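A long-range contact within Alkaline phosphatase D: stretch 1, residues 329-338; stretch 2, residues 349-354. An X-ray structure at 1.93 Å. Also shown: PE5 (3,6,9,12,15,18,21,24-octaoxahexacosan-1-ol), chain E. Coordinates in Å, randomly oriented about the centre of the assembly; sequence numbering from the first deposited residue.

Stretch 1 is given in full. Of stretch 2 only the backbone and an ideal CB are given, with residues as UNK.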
# COMPACT_ATOMS: atom_id res chain seq x y z
N ALA A 329 5.04 7.89 -3.07
CA ALA A 329 4.12 6.78 -2.81
C ALA A 329 4.52 6.23 -1.46
O ALA A 329 5.56 5.59 -1.35
CB ALA A 329 4.28 5.73 -3.87
N GLN A 330 3.70 6.46 -0.45
CA GLN A 330 4.11 6.16 0.93
C GLN A 330 2.92 5.82 1.80
O GLN A 330 1.80 5.64 1.29
CB GLN A 330 4.98 7.30 1.48
CG GLN A 330 4.30 8.66 1.54
CD GLN A 330 3.58 8.88 2.83
OE1 GLN A 330 4.15 8.68 3.92
NE2 GLN A 330 2.31 9.22 2.74
N GLN A 331 3.14 5.71 3.12
CA GLN A 331 2.22 5.00 3.99
C GLN A 331 1.24 5.81 4.76
O GLN A 331 0.09 5.39 4.95
CB GLN A 331 3.05 4.19 5.02
CG GLN A 331 3.88 3.06 4.44
CD GLN A 331 5.11 3.50 3.66
OE1 GLN A 331 5.66 4.59 3.87
NE2 GLN A 331 5.57 2.61 2.76
N ILE A 332 1.70 6.95 5.29
CA ILE A 332 1.01 7.60 6.39
C ILE A 332 0.66 9.08 6.12
O ILE A 332 1.23 9.73 5.25
CB ILE A 332 1.86 7.48 7.70
CG1 ILE A 332 3.31 7.86 7.43
CG2 ILE A 332 1.76 6.04 8.32
CD1 ILE A 332 4.12 8.21 8.70
N PHE A 333 -0.28 9.59 6.89
CA PHE A 333 -0.83 10.93 6.68
C PHE A 333 0.26 12.02 6.72
O PHE A 333 0.95 12.20 7.73
CB PHE A 333 -1.91 11.18 7.71
CG PHE A 333 -2.98 12.15 7.28
CD1 PHE A 333 -2.73 13.51 7.23
CD2 PHE A 333 -4.26 11.71 7.00
CE1 PHE A 333 -3.75 14.43 6.85
CE2 PHE A 333 -5.27 12.60 6.65
CZ PHE A 333 -5.00 13.96 6.57
N PHE A 334 0.41 12.73 5.60
CA PHE A 334 1.50 13.69 5.42
C PHE A 334 1.12 15.13 5.81
O PHE A 334 1.94 15.87 6.39
CB PHE A 334 1.96 13.67 3.97
CG PHE A 334 3.14 14.53 3.68
CD1 PHE A 334 4.43 14.07 3.91
CD2 PHE A 334 2.98 15.81 3.15
CE1 PHE A 334 5.53 14.87 3.64
CE2 PHE A 334 4.08 16.61 2.88
CZ PHE A 334 5.35 16.15 3.12
N ALA A 335 -0.10 15.55 5.46
CA ALA A 335 -0.53 16.92 5.73
C ALA A 335 -0.74 17.14 7.22
O ALA A 335 -0.84 16.18 7.99
CB ALA A 335 -1.80 17.27 4.94
N LYS A 336 -0.81 18.41 7.61
CA LYS A 336 -1.25 18.79 8.96
C LYS A 336 -2.63 18.23 9.21
O LYS A 336 -3.53 18.33 8.37
CB LYS A 336 -1.25 20.33 9.11
CG LYS A 336 -1.81 20.86 10.42
CD LYS A 336 -1.85 22.42 10.43
CE LYS A 336 -2.79 23.00 11.49
NZ LYS A 336 -4.25 22.85 11.22
N TRP A 337 -2.83 17.67 10.41
CA TRP A 337 -4.05 16.94 10.71
C TRP A 337 -4.38 17.08 12.18
O TRP A 337 -4.28 16.11 12.97
CB TRP A 337 -3.83 15.48 10.28
CG TRP A 337 -5.04 14.60 10.13
CD1 TRP A 337 -6.28 14.97 9.77
CD2 TRP A 337 -5.06 13.17 10.26
NE1 TRP A 337 -7.10 13.86 9.69
CE2 TRP A 337 -6.36 12.75 9.99
CE3 TRP A 337 -4.10 12.22 10.61
CZ2 TRP A 337 -6.75 11.42 10.05
CZ3 TRP A 337 -4.47 10.89 10.67
CH2 TRP A 337 -5.78 10.50 10.39
N ASN A 338 -4.80 18.28 12.54
CA ASN A 338 -5.05 18.64 13.94
C ASN A 338 -6.42 18.21 14.41
O ASN A 338 -7.42 18.68 13.89
CB ASN A 338 -4.90 20.16 14.12
CG ASN A 338 -4.97 20.61 15.58
OD1 ASN A 338 -5.10 19.80 16.53
ND2 ASN A 338 -4.87 21.92 15.76
N UNK A 349 0.66 10.60 16.52
CA UNK A 349 2.10 10.43 16.75
C UNK A 349 2.72 9.44 15.77
O UNK A 349 3.93 9.41 15.58
CB UNK A 349 2.35 9.96 18.18
N UNK A 350 1.88 8.66 15.10
CA UNK A 350 2.34 7.65 14.13
C UNK A 350 2.39 8.15 12.68
O UNK A 350 2.95 7.49 11.79
CB UNK A 350 1.42 6.43 14.20
N UNK A 351 1.83 9.35 12.46
CA UNK A 351 1.81 10.02 11.16
C UNK A 351 2.93 11.05 11.04
O UNK A 351 3.74 11.18 11.95
CB UNK A 351 0.46 10.70 10.94
N UNK A 352 3.01 11.76 9.91
CA UNK A 352 4.06 12.75 9.72
C UNK A 352 3.98 13.91 10.75
O UNK A 352 5.02 14.46 11.11
CB UNK A 352 3.98 13.31 8.30
N UNK A 353 2.79 14.23 11.24
CA UNK A 353 2.64 15.21 12.32
C UNK A 353 3.44 14.80 13.60
O UNK A 353 3.75 15.65 14.44
CB UNK A 353 1.16 15.37 12.66
N UNK A 354 3.71 13.49 13.74
CA UNK A 354 4.48 12.93 14.87
C UNK A 354 5.98 13.08 14.66
O UNK A 354 6.76 12.83 15.58
CB UNK A 354 4.14 11.45 15.07
C48 PE5 E . 2.75 22.38 11.71
C50 PE5 E . 3.54 21.35 12.53
O1 PE5 E . 2.85 20.09 12.60
C1 PE5 E . 2.28 19.73 13.87
C2 PE5 E . 3.16 18.75 14.65
O2 PE5 E . 3.95 19.36 15.70

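Position 349 offers little evidence: nothing of stretch 1 lies within 5.5 Å of its ideal CB, and its backbone angles (-74/-15) suit almost any residue. The deposited residue is M349; M349 CE stops 8.6 Å from W337 O.

Position 350 has an equally empty CB environment, and its CA-to-CB bond points sideways. The visible constraint is on the backbone, where the carbonyl O of 350 sits 3.4 Å from I332 CD1. Many side chains would be compatible, polar ones included. The residue is D350; with chi1 in t its end comes nearer to stretch 1, D350 OD2 reaches 4.5 Å from I332 CG2, and both carboxylate oxygens are hydrogen-bonded elsewhere in the structure.

At position 351 stretch 1 is close. The ideal CB lies 3.6 Å from F333 O, 4.8 Å from I332 CB and 4.8 Å from W337 CE3, and CA-to-CB points sideways along this surface. Such surroundings favour a small side chain, with alanine, serine, cysteine or threonine all plausible; the backbone carbonyl also accepts a bond from the N of 354 (2.9 Å), which closes the turn. The residue is S351. Its OG lies 4.0 Å from W337 CZ3, near the plane of that ring at its edge, and 2.9 Å from water 2, which accepts a hydrogen bond from F333 N and so links the hydroxyl to the backbone of stretch 1.

Position 352 points toward stretch 1. Its N donates to F333 O (3.0 Å, 155°), and the ideal CB of 352 lies a tight 3.3 Å from the same F333 O. Beyond the CB lie the I332 side chain, the F334 ring and, farther off, the acceptor Q330 OE1. A long or aromatic side chain would suit, and one carrying a donor at its far end could use the glutamine oxygen. The residue is W352, with chi1 in m. Its NE1 donates to Q330 OE1 at 2.8 Å and a nearly straight 171°. That glutamine is braced within its own stretch, since Q330 NE2 donates to I332 O (2.8 Å). The F334 edge meets the face of the indole, with the F334 centroid 4.8 Å from that of the five-membered ring of W352, planes at 66°, while I332 CG1 packs 3.6 Å from W352 CD1.

Position 353 has a sideways CB, 5.1 Å from both W337 N and A335 O. The backbone NH at W337 asks for an acceptor, so aspartate or asparagine would reach, and glutamate is conceivable. The residue is D353, whose end comes nearer than its CB: OD2 accepts a weak hydrogen bond from W337 N (2.8 Å, 123°). Water 3 donates to both D353 OD2 (2.7 Å) and W337 O (2.8 Å). Water 1 accepts from D353 N (2.9 Å) and donates to F333 O (2.7 Å) and A335 O (2.9 Å), a bridge from backbone to backbone, where water 3 joins side chain to backbone.

Position 354 is decided by its own turn: an ideal CB would lie 2.1 Å from the carbonyl O of 349, a clash. Glycine alone avoids it, and the residue is G354.

Stretch 2, residues 349-354: MDSWDG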
# COMPACT_ATOMS: atom_id res chain seq x y z
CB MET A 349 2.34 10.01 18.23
CG MET A 349 1.93 11.09 19.22
SD MET A 349 3.05 12.52 19.05
CE MET A 349 2.02 13.79 18.30
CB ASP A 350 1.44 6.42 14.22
CG ASP A 350 2.00 5.22 13.47
OD1 ASP A 350 3.16 4.81 13.73
OD2 ASP A 350 1.24 4.68 12.62
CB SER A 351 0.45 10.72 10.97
OG SER A 351 -0.61 9.78 11.06
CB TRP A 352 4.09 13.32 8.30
CG TRP A 352 4.62 12.40 7.24
CD1 TRP A 352 3.95 11.36 6.66
CD2 TRP A 352 5.89 12.44 6.63
NE1 TRP A 352 4.72 10.76 5.73
CE2 TRP A 352 5.93 11.40 5.70
CE3 TRP A 352 7.02 13.25 6.78
CZ2 TRP A 352 7.02 11.16 4.90
CZ3 TRP A 352 8.09 13.02 6.01
CH2 TRP A 352 8.10 11.98 5.07
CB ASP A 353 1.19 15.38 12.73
CG ASP A 353 0.39 16.36 11.82
OD1 ASP A 353 0.97 17.32 11.26
OD2 ASP A 353 -0.84 16.14 11.72
O HOH W 1 0.37 14.06 9.58
O HOH W 2 -1.36 7.91 9.02
O HOH W 3 -2.23 14.23 13.10
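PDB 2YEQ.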